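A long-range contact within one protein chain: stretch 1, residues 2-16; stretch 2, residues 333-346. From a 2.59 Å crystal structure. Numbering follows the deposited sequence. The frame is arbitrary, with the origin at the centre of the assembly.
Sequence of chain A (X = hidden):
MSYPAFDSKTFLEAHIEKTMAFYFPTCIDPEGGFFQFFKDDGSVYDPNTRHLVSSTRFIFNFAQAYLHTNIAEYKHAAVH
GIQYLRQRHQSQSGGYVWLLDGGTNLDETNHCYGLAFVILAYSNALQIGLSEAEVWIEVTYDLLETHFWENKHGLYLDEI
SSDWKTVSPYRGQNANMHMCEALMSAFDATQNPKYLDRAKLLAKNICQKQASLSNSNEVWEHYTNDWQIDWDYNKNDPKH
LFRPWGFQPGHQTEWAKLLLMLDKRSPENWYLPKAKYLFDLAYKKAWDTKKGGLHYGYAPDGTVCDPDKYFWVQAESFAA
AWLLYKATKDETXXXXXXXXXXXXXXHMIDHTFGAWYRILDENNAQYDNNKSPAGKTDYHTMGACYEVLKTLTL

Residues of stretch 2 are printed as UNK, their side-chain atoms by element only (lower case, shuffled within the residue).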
ATOM      1  N   SER A   2      27.638  12.703  -2.717  1.00 66.26           N
ATOM      2  CA  SER A   2      27.000  13.856  -2.111  1.00 63.95           C
ATOM      3  C   SER A   2      25.599  13.457  -1.649  1.00 61.65           C
ATOM      4  O   SER A   2      24.825  14.261  -1.130  1.00 60.62           O
ATOM      5  CB  SER A   2      26.976  15.027  -3.081  1.00 60.55           C
ATOM      6  OG  SER A   2      25.752  15.055  -3.776  1.00 64.02           O
ATOM      7  N   TYR A   3      25.284  12.194  -1.882  1.00 58.96           N
ATOM      8  CA  TYR A   3      24.010  11.610  -1.533  1.00 53.63           C
ATOM      9  C   TYR A   3      24.308  10.509  -0.543  1.00 55.38           C
ATOM     10  O   TYR A   3      25.454  10.083  -0.423  1.00 58.87           O
ATOM     11  CB  TYR A   3      23.284  11.039  -2.753  1.00 58.16           C
ATOM     12  CG  TYR A   3      22.569  12.039  -3.630  1.00 55.89           C
ATOM     13  CD1 TYR A   3      21.387  12.643  -3.211  1.00 55.72           C
ATOM     14  CD2 TYR A   3      23.055  12.348  -4.894  1.00 60.26           C
ATOM     15  CE1 TYR A   3      20.722  13.550  -4.016  1.00 56.62           C
ATOM     16  CE2 TYR A   3      22.401  13.246  -5.709  1.00 57.39           C
ATOM     17  CZ  TYR A   3      21.235  13.842  -5.271  1.00 63.95           C
ATOM     18  OH  TYR A   3      20.588  14.738  -6.091  1.00 67.18           O
ATOM     19  N   PRO A   4      23.287  10.065   0.202  1.00 56.94           N
ATOM     20  CA  PRO A   4      23.454   8.845   0.996  1.00 53.78           C
ATOM     21  C   PRO A   4      23.522   7.609   0.099  1.00 57.71           C
ATOM     22  O   PRO A   4      23.110   7.664  -1.066  1.00 58.10           O
ATOM     23  CB  PRO A   4      22.189   8.797   1.854  1.00 56.97           C
ATOM     24  CG  PRO A   4      21.512  10.114   1.682  1.00 54.30           C
ATOM     25  CD  PRO A   4      21.988  10.721   0.429  1.00 54.06           C
ATOM     26  N   ALA A   5      24.031   6.506   0.634  1.00 55.95           N
ATOM     27  CA  ALA A   5      24.045   5.260  -0.105  1.00 49.34           C
ATOM     28  C   ALA A   5      22.652   4.653  -0.007  1.00 58.27           C
ATOM     29  O   ALA A   5      22.336   3.967   0.972  1.00 53.25           O
ATOM     30  CB  ALA A   5      25.092   4.316   0.450  1.00 48.09           C
ATOM     31  N   PHE A   6      21.835   4.875  -1.038  1.00 55.74           N
ATOM     32  CA  PHE A   6      20.426   4.522  -0.961  1.00 51.16           C
ATOM     33  C   PHE A   6      20.231   3.032  -0.985  1.00 55.04           C
ATOM     34  O   PHE A   6      19.173   2.539  -0.590  1.00 55.91           O
ATOM     35  CB  PHE A   6      19.632   5.159  -2.088  1.00 50.98           C
ATOM     36  CG  PHE A   6      19.611   6.646  -2.038  1.00 53.77           C
ATOM     37  CD1 PHE A   6      18.946   7.302  -0.999  1.00 55.60           C
ATOM     38  CD2 PHE A   6      20.236   7.397  -3.019  1.00 47.84           C
ATOM     39  CE1 PHE A   6      18.913   8.683  -0.940  1.00 55.49           C
ATOM     40  CE2 PHE A   6      20.208   8.777  -2.969  1.00 57.79           C
ATOM     41  CZ  PHE A   6      19.546   9.428  -1.924  1.00 53.26           C
ATOM     42  N   ASP A   7      21.262   2.317  -1.426  1.00 52.32           N
ATOM     43  CA  ASP A   7      21.217   0.863  -1.451  1.00 56.87           C
ATOM     44  C   ASP A   7      21.882   0.200  -0.228  1.00 64.68           C
ATOM     45  O   ASP A   7      22.117  -1.012  -0.236  1.00 67.62           O
ATOM     46  CB  ASP A   7      21.840   0.356  -2.752  1.00 61.74           C
ATOM     47  CG  ASP A   7      23.267   0.843  -2.958  1.00 68.84           C
ATOM     48  OD1 ASP A   7      23.542   2.019  -2.648  1.00 69.66           O
ATOM     49  OD2 ASP A   7      24.099   0.070  -3.487  1.00 75.90           O
ATOM     50  N   SER A   8      22.179   0.978   0.818  1.00 58.46           N
ATOM     51  CA  SER A   8      22.836   0.433   2.016  1.00 57.94           C
ATOM     52  C   SER A   8      21.848   0.073   3.126  1.00 61.67           C
ATOM     53  O   SER A   8      20.832   0.740   3.306  1.00 64.28           O
ATOM     54  CB  SER A   8      23.903   1.406   2.549  1.00 60.80           C
ATOM     55  OG  SER A   8      23.357   2.632   3.002  1.00 63.07           O
ATOM     56  N   LYS A   9      22.149  -0.987   3.867  1.00 64.50           N
ATOM     57  CA  LYS A   9      21.349  -1.370   5.034  1.00 58.60           C
ATOM     58  C   LYS A   9      21.274  -0.230   6.052  1.00 60.77           C
ATOM     59  O   LYS A   9      20.193   0.103   6.568  1.00 57.71           O
ATOM     60  CB  LYS A   9      21.950  -2.615   5.678  1.00 56.89           C
ATOM     61  CG  LYS A   9      21.432  -2.949   7.054  1.00 72.28           C
ATOM     62  CD  LYS A   9      21.739  -4.403   7.395  1.00 80.56           C
ATOM     63  CE  LYS A   9      21.366  -4.736   8.836  1.00 73.27           C
ATOM     64  NZ  LYS A   9      22.156  -3.900   9.784  1.00 85.13           N
ATOM     65  N   THR A  10      22.422   0.395   6.295  1.00 57.59           N
ATOM     66  CA  THR A  10      22.498   1.494   7.244  1.00 58.77           C
ATOM     67  C   THR A  10      21.567   2.629   6.871  1.00 61.88           C
ATOM     68  O   THR A  10      20.809   3.115   7.740  1.00 52.86           O
ATOM     69  CB  THR A  10      23.921   2.040   7.358  1.00 54.02           C
ATOM     70  OG1 THR A  10      24.758   1.036   7.937  1.00 61.13           O
ATOM     71  CG2 THR A  10      23.952   3.224   8.258  1.00 60.46           C
ATOM     72  N   PHE A  11      21.592   3.039   5.595  1.00 59.39           N
ATOM     73  CA  PHE A  11      20.743   4.156   5.201  1.00 54.81           C
ATOM     74  C   PHE A  11      19.267   3.843   5.375  1.00 59.57           C
ATOM     75  O   PHE A  11      18.530   4.629   5.986  1.00 52.91           O
ATOM     76  CB  PHE A  11      20.949   4.584   3.771  1.00 51.56           C
ATOM     77  CG  PHE A  11      19.895   5.535   3.314  1.00 52.25           C
ATOM     78  CD1 PHE A  11      19.898   6.841   3.771  1.00 54.76           C
ATOM     79  CD2 PHE A  11      18.885   5.131   2.476  1.00 47.89           C
ATOM     80  CE1 PHE A  11      18.928   7.729   3.388  1.00 49.72           C
ATOM     81  CE2 PHE A  11      17.910   6.018   2.089  1.00 52.79           C
ATOM     82  CZ  PHE A  11      17.932   7.318   2.546  1.00 52.28           C
ATOM     83  N   LEU A  12      18.844   2.705   4.821  1.00 56.21           N
ATOM     84  CA  LEU A  12      17.440   2.318   4.835  1.00 54.16           C
ATOM     85  C   LEU A  12      16.904   2.225   6.262  1.00 53.98           C
ATOM     86  O   LEU A  12      15.809   2.719   6.556  1.00 53.44           O
ATOM     87  CB  LEU A  12      17.248   0.997   4.092  1.00 49.00           C
ATOM     88  CG  LEU A  12      17.450   1.163   2.578  1.00 48.47           C
ATOM     89  CD1 LEU A  12      17.606  -0.187   1.882  1.00 55.23           C
ATOM     90  CD2 LEU A  12      16.331   1.983   1.932  1.00 35.05           C
ATOM     91  N   GLU A  13      17.696   1.623   7.146  1.00 58.83           N
ATOM     92  CA  GLU A  13      17.319   1.501   8.551  1.00 54.83           C
ATOM     93  C   GLU A  13      17.250   2.861   9.238  1.00 57.40           C
ATOM     94  O   GLU A  13      16.376   3.099  10.088  1.00 53.92           O
ATOM     95  CB  GLU A  13      18.302   0.594   9.274  1.00 51.57           C
ATOM     96  CG  GLU A  13      17.929  -0.864   9.144  1.00 61.60           C
ATOM     97  CD  GLU A  13      19.028  -1.789   9.618  1.00 74.11           C
ATOM     98  OE1 GLU A  13      20.060  -1.271  10.111  1.00 73.49           O
ATOM     99  OE2 GLU A  13      18.839  -3.029   9.533  1.00 75.99           O
ATOM    100  N   ALA A  14      18.179   3.746   8.865  1.00 58.59           N
ATOM    101  CA  ALA A  14      18.241   5.096   9.424  1.00 49.06           C
ATOM    102  C   ALA A  14      16.994   5.894   9.054  1.00 54.16           C
ATOM    103  O   ALA A  14      16.373   6.557   9.908  1.00 57.65           O
ATOM    104  CB  ALA A  14      19.468   5.793   8.945  1.00 39.86           C
ATOM    105  N   HIS A  15      16.638   5.819   7.774  1.00 48.82           N
ATOM    106  CA  HIS A  15      15.478   6.514   7.241  1.00 46.30           C
ATOM    107  C   HIS A  15      14.178   6.008   7.843  1.00 52.28           C
ATOM    108  O   HIS A  15      13.275   6.798   8.183  1.00 48.98           O
ATOM    109  CB  HIS A  15      15.427   6.378   5.730  1.00 49.61           C
ATOM    110  CG  HIS A  15      14.152   6.871   5.135  1.00 44.01           C
ATOM    111  ND1 HIS A  15      13.872   8.208   4.974  1.00 47.88           N
ATOM    112  CD2 HIS A  15      13.056   6.202   4.708  1.00 41.94           C
ATOM    113  CE1 HIS A  15      12.669   8.346   4.449  1.00 45.67           C
ATOM    114  NE2 HIS A  15      12.149   7.143   4.284  1.00 49.19           N
ATOM    115  N   ILE A  16      14.071   4.686   7.948  1.00 52.64           N
ATOM    116  CA  ILE A  16      12.908   4.113   8.597  1.00 56.68           C
ATOM    117  C   ILE A  16      12.858   4.617  10.037  1.00 55.89           C
ATOM    118  O   ILE A  16      11.810   5.047  10.506  1.00 49.70           O
ATOM    119  CB  ILE A  16      12.911   2.580   8.584  1.00 51.60           C
ATOM    120  CG1 ILE A  16      12.768   2.062   7.153  1.00 54.25           C
ATOM    121  CG2 ILE A  16      11.757   2.071   9.417  1.00 47.71           C
ATOM    122  CD1 ILE A  16      12.948   0.554   7.027  1.00 57.13           C
ATOM    123  N   UNK A 333      17.908  -0.579 -13.965  1.00 54.82           N
ATOM    124  CA  UNK A 333      16.979  -0.493 -12.858  1.00 55.94           C
ATOM    125  C   UNK A 333      17.697   0.052 -11.629  1.00 59.98           C
ATOM    126  O   UNK A 333      17.137   0.855 -10.897  1.00 61.27           O
ATOM    127  c   UNK A 333      15.526  -2.333 -13.744  1.00 62.93           C
ATOM    128  c   UNK A 333      14.030  -3.158 -15.938  1.00 59.37           C
ATOM    129  c   UNK A 333      16.345  -1.858 -12.577  1.00 51.49           C
ATOM    130  c   UNK A 333      13.719  -1.979 -15.292  1.00 60.88           C
ATOM    131  c   UNK A 333      15.089  -3.936 -15.510  1.00 53.38           C
ATOM    132  o   UNK A 333      13.262  -3.524 -17.018  1.00 55.30           O
ATOM    133  c   UNK A 333      14.467  -1.570 -14.212  1.00 61.20           C
ATOM    134  c   UNK A 333      15.838  -3.518 -14.423  1.00 60.85           C
ATOM    135  N   UNK A 334      18.955  -0.326 -11.434  1.00 57.33           N
ATOM    136  CA  UNK A 334      19.714   0.246 -10.333  1.00 58.05           C
ATOM    137  C   UNK A 334      19.757   1.761 -10.484  1.00 59.88           C
ATOM    138  O   UNK A 334      19.435   2.498  -9.542  1.00 61.38           O
ATOM    139  c   UNK A 334      22.959   1.216  -9.508  1.00 62.18           C
ATOM    140  c   UNK A 334      21.128  -0.331 -10.291  1.00 61.69           C
ATOM    141  c   UNK A 334      22.660   0.420  -6.878  1.00 64.80           C
ATOM    142  o   UNK A 334      24.408   1.933  -6.240  1.00 66.31           O
ATOM    143  c   UNK A 334      23.760   1.770  -8.528  1.00 61.85           C
ATOM    144  c   UNK A 334      23.607   1.376  -7.212  1.00 67.31           C
ATOM    145  c   UNK A 334      22.001   0.250  -9.205  1.00 61.52           C
ATOM    146  c   UNK A 334      21.852  -0.131  -7.877  1.00 61.87           C
ATOM    147  N   UNK A 335      20.119   2.225 -11.680  1.00 59.51           N
ATOM    148  CA  UNK A 335      20.201   3.659 -11.932  1.00 53.18           C
ATOM    149  C   UNK A 335      18.873   4.357 -11.679  1.00 57.39           C
ATOM    150  O   UNK A 335      18.843   5.495 -11.184  1.00 61.85           O
ATOM    151  c   UNK A 335      20.677   3.936 -13.342  1.00 50.79           C
ATOM    152  c   UNK A 335      22.185   4.013 -13.419  1.00 59.37           C
ATOM    153  n   UNK A 335      23.577   2.173 -14.885  1.00 73.98           N
ATOM    154  c   UNK A 335      22.688   4.388 -14.803  1.00 56.89           C
ATOM    155  c   UNK A 335      22.758   3.156 -15.647  1.00 61.93           C
ATOM    156  N   UNK A 336      17.776   3.687 -12.022  1.00 54.10           N
ATOM    157  CA  UNK A 336      16.459   4.292 -11.857  1.00 54.67           C
ATOM    158  C   UNK A 336      16.044   4.351 -10.390  1.00 57.80           C
ATOM    159  O   UNK A 336      15.366   5.282  -9.958  1.00 54.87           O
ATOM    160  c   UNK A 336      14.702   2.987 -15.014  1.00 60.42           C
ATOM    161  n   UNK A 336      14.098   3.522 -16.066  1.00 49.56           N
ATOM    162  c   UNK A 336      15.474   3.931 -14.134  1.00 57.79           C
ATOM    163  c   UNK A 336      15.429   3.539 -12.683  1.00 49.71           C
ATOM    164  o   UNK A 336      14.606   1.791 -14.726  1.00 65.92           O
ATOM    165  N   UNK A 337      16.439   3.325  -9.652  1.00 56.46           N
ATOM    166  CA  UNK A 337      16.334   3.273  -8.210  1.00 52.58           C
ATOM    167  C   UNK A 337      17.014   4.509  -7.594  1.00 59.47           C
ATOM    168  O   UNK A 337      16.435   5.214  -6.729  1.00 54.72           O
ATOM    169  o   UNK A 337      17.157   1.424  -2.082  1.00 55.30           O
ATOM    170  c   UNK A 337      18.265   1.930  -4.154  1.00 53.60           C
ATOM    171  c   UNK A 337      17.024   1.837  -6.220  1.00 54.44           C
ATOM    172  c   UNK A 337      15.946   1.320  -4.123  1.00 53.84           C
ATOM    173  c   UNK A 337      15.905   1.443  -5.494  1.00 57.89           C
ATOM    174  c   UNK A 337      16.953   1.964  -7.709  1.00 49.60           C
ATOM    175  c   UNK A 337      17.127   1.560  -3.454  1.00 56.93           C
ATOM    176  c   UNK A 337      18.206   2.056  -5.536  1.00 54.60           C
ATOM    177  N   UNK A 338      18.242   4.776  -8.048  1.00 58.28           N
ATOM    178  CA  UNK A 338      18.978   5.949  -7.568  1.00 59.67           C
ATOM    179  C   UNK A 338      18.280   7.249  -7.961  1.00 59.25           C
ATOM    180  O   UNK A 338      18.293   8.205  -7.196  1.00 57.52           O
ATOM    181  c   UNK A 338      21.161   4.842  -5.915  1.00 50.30           C
ATOM    182  c   UNK A 338      21.248   4.832  -7.451  1.00 60.67           C
ATOM    183  c   UNK A 338      20.417   5.952  -8.078  1.00 54.37           C
ATOM    184  c   UNK A 338      22.677   4.902  -7.930  1.00 55.80           C
ATOM    185  N   UNK A 339      17.710   7.311  -9.162  1.00 52.69           N
ATOM    186  CA  UNK A 339      17.007   8.537  -9.555  1.00 53.82           C
ATOM    187  C   UNK A 339      15.784   8.785  -8.670  1.00 51.58           C
ATOM    188  O   UNK A 339      15.507   9.915  -8.265  1.00 58.72           O
ATOM    189  c   UNK A 339      17.812   8.500 -11.923  1.00 40.45           C
ATOM    190  o   UNK A 339      15.801   7.342 -11.292  1.00 56.83           O
ATOM    191  c   UNK A 339      16.583   8.514 -11.039  1.00 52.43           C
ATOM    192  N   UNK A 340      15.044   7.726  -8.374  1.00 52.75           N
ATOM    193  CA  UNK A 340      13.845   7.854  -7.558  1.00 52.89           C
ATOM    194  C   UNK A 340      14.191   8.264  -6.128  1.00 53.42           C
ATOM    195  O   UNK A 340      13.553   9.155  -5.556  1.00 49.38           O
ATOM    196  c   UNK A 340      12.404   6.303  -8.944  1.00 50.00           C
ATOM    197  c   UNK A 340      13.056   6.550  -7.583  1.00 52.09           C
ATOM    198  c   UNK A 340      11.158   7.178  -9.068  1.00 44.51           C
ATOM    199  c   UNK A 340      12.055   4.833  -9.128  1.00 47.14           C
ATOM    200  N   UNK A 341      15.222   7.640  -5.565  1.00 54.12           N
ATOM    201  CA  UNK A 341      15.694   8.068  -4.258  1.00 53.19           C
ATOM    202  C   UNK A 341      16.232   9.510  -4.274  1.00 55.52           C
ATOM    203  O   UNK A 341      16.015  10.256  -3.325  1.00 53.95           O
ATOM    204  c   UNK A 341      14.878   7.017   0.592  1.00 55.67           C
ATOM    205  c   UNK A 341      16.765   7.116  -3.731  1.00 54.78           C
ATOM    206  c   UNK A 341      15.236   4.886  -1.123  1.00 57.20           C
ATOM    207  c   UNK A 341      15.470   7.257  -0.664  1.00 56.72           C
ATOM    208  c   UNK A 341      15.648   6.173  -1.541  1.00 57.59           C
ATOM    209  c   UNK A 341      14.653   4.653   0.130  1.00 54.09           C
ATOM    210  c   UNK A 341      16.207   6.031  -2.868  1.00 52.86           C
ATOM    211  n   UNK A 341      15.521   4.013  -2.143  1.00 58.59           N
ATOM    212  c   UNK A 341      16.104   4.707  -3.185  1.00 54.04           C
ATOM    213  c   UNK A 341      14.481   5.729   0.968  1.00 55.30           C
ATOM    214  N   UNK A 342      16.946   9.905  -5.325  1.00 56.48           N
ATOM    215  CA  UNK A 342      17.478  11.268  -5.381  1.00 56.99           C
ATOM    216  C   UNK A 342      16.339  12.270  -5.367  1.00 52.22           C
ATOM    217  O   UNK A 342      16.319  13.178  -4.531  1.00 50.28           O
ATOM    218  c   UNK A 342      19.754  10.867  -6.391  1.00 61.93           C
ATOM    219  o   UNK A 342      20.158  11.256  -8.736  1.00 72.74           O
ATOM    220  o   UNK A 342      21.603  10.016  -7.627  1.00 73.02           O
ATOM    221  c   UNK A 342      18.372  11.465  -6.603  1.00 53.74           C
ATOM    222  c   UNK A 342      20.562  10.711  -7.679  1.00 72.42           C
ATOM    223  N   UNK A 343      15.364  12.074  -6.248  1.00 47.53           N
ATOM    224  CA  UNK A 343      14.213  12.966  -6.257  1.00 49.58           C
ATOM    225  C   UNK A 343      13.551  13.008  -4.876  1.00 52.72           C
ATOM    226  O   UNK A 343      13.206  14.087  -4.375  1.00 55.41           O
ATOM    227  c   UNK A 343      13.179  12.525  -7.295  1.00 45.30           C
ATOM    228  c   UNK A 343      10.506  15.199  -7.585  1.00 53.16           C
ATOM    229  c   UNK A 343       9.613  13.367  -6.354  1.00 50.52           C
ATOM    230  c   UNK A 343       9.465  14.627  -6.912  1.00 52.12           C
ATOM    231  c   UNK A 343      10.810  12.696  -6.473  1.00 47.66           C
ATOM    232  c   UNK A 343      11.709  14.519  -7.705  1.00 51.46           C
ATOM    233  c   UNK A 343      11.868  13.255  -7.175  1.00 48.45           C
ATOM    234  N   UNK A 344      13.388  11.832  -4.268  1.00 46.74           N
ATOM    235  CA  UNK A 344      12.741  11.722  -2.964  1.00 51.97           C
ATOM    236  C   UNK A 344      13.474  12.463  -1.830  1.00 53.53           C
ATOM    237  O   UNK A 344      12.863  13.168  -1.013  1.00 50.09           O
ATOM    238  c   UNK A 344      12.586  10.245  -2.598  1.00 46.07           C
ATOM    239  o   UNK A 344      11.693   9.607  -3.488  1.00 43.88           O
ATOM    240  N   UNK A 345      14.783  12.276  -1.789  1.00 50.38           N
ATOM    241  CA  UNK A 345      15.635  12.885  -0.795  1.00 55.12           C
ATOM    242  C   UNK A 345      15.595  14.402  -0.921  1.00 60.45           C
ATOM    243  O   UNK A 345      15.560  15.131   0.092  1.00 56.35           O
ATOM    244  c   UNK A 345      17.918  12.031   1.479  1.00 54.22           C
ATOM    245  c   UNK A 345      18.971  13.566   0.236  1.00 58.37           C
ATOM    246  c   UNK A 345      17.116  11.043   2.054  1.00 57.43           C
ATOM    247  c   UNK A 345      19.201  12.219   3.568  1.00 56.42           C
ATOM    248  c   UNK A 345      17.939  12.672   0.202  1.00 59.79           C
ATOM    249  c   UNK A 345      17.057  12.380  -0.954  1.00 58.44           C
ATOM    250  c   UNK A 345      17.371  10.657   3.361  1.00 55.24           C
ATOM    251  n   UNK A 345      19.578  13.534   1.465  1.00 61.99           N
ATOM    252  c   UNK A 345      18.949  12.603   2.251  1.00 59.81           C
ATOM    253  c   UNK A 345      18.409  11.240   4.101  1.00 55.30           C
ATOM    254  N   UNK A 346      15.593  14.869  -2.172  1.00 50.17           N
ATOM    255  CA  UNK A 346      15.607  16.304  -2.449  1.00 52.31           C
ATOM    256  C   UNK A 346      14.232  16.994  -2.363  1.00 52.37           C
ATOM    257  O   UNK A 346      14.171  18.217  -2.344  1.00 53.71           O
ATOM    258  n   UNK A 346      18.132  15.803  -5.091  1.00 48.45           N
ATOM    259  o   UNK A 346      18.388  16.268  -2.932  1.00 60.15           O
ATOM    260  c   UNK A 346      16.214  16.575  -3.846  1.00 52.42           C
ATOM    261  c   UNK A 346      17.677  16.200  -3.922  1.00 48.91           C
TER

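Position 333 carries one carbon, then a ring of six carbons bearing an oxygen. It is Tyr333, which touches nothing on stretch 1; its hydroxyl is hydrogen-bonded elsewhere in the structure. Position 334 has the same eight atoms, and its oxygen lies 3.3 Å from Asp7 OD2. This is Tyr334, long enough for its OH to give a weak hydrogen bond to the carboxylate.

Position 335 is a row of four carbons ending in nitrogen: Lys335, exposed and out of reach, as suits a charged chain. Position 336 has three carbons, the third carrying an oxygen and a nitrogen. That fork fits Gln336 by element, and it too stays clear of stretch 1.

Position 337 again shows a six-carbon ring with an oxygen, here 2.7 Å from Phe6 O. In Tyr337 the ring fills buried space beside Phe6 and Asp7, while OH donates to the Phe6 carbonyl and so satisfies a backbone acceptor in the loop.

Position 338 has four carbons forked at the second, with one carbon of the fork near the edge of the Phe6 ring. This is the mark of Leu338, whose CD2 sits 4.0 Å from Phe6 CD2, a plain apolar contact. Position 339 has one carbon bearing an oxygen and a carbon; this is Thr339, pointing away, its OG1 bonded to Gln336 O at a very short 2.5 Å. Position 340 is another four-carbon fork, Leu340, buried but beyond the reach of stretch 1.

Position 341 holds one carbon, then fused five- and six-membered rings with eight carbons and one nitrogen, in contact with Phe6, Phe11, Leu12 and His15. Only tryptophan has this outline. Trp341 offers its face to the edge of Phe11 and its own edge to the face of His15. Its CB lies over the Phe6 ring, 3.3 Å from Phe6 CG, and Leu12 CD2 approaches its CZ2 to 3.6 Å.

Position 342 has three carbons, the third carrying two oxygens, and the chain lies over the face of the Tyr3 ring. It is Glu342, whose closest contact is through CG, 3.5 Å from Tyr3 CZ. Position 343 is one carbon and an unsubstituted six-carbon ring, Phe343, directed away from stretch 1. Position 344, one carbon and one oxygen, is Ser344, whose OG bonds back to Leu340 O at 2.8 Å.

Position 345 has one carbon, then fused rings of eight carbons and one nitrogen, touching Tyr3, Pro4, Phe6 and Phe11. Trp345 takes Pro4 CG over its face, 3.6 Å from CE2, and Phe11 CE1 comes within 3.3 Å of its CZ3. Position 346 has two carbons, the second carrying oxygen and nitrogen, the nitrogen near Tyr3 OH; in Asn346, ND2 donates to Tyr3 OH at 2.9 Å.

The contact is an aromatic one. Phe6 packs against Trp341 and Trp345, about one helical turn apart, and Phe11 turns its edge toward the faces of both. Hydrogen bonds from Tyr337 and Asn346, with the weak one from Tyr334, tie down the loop. Together they hold the N-terminal segment against a helix over 300 residues away in sequence.

Stretch 2 (333-346) YYKQYLTLWEFSWN
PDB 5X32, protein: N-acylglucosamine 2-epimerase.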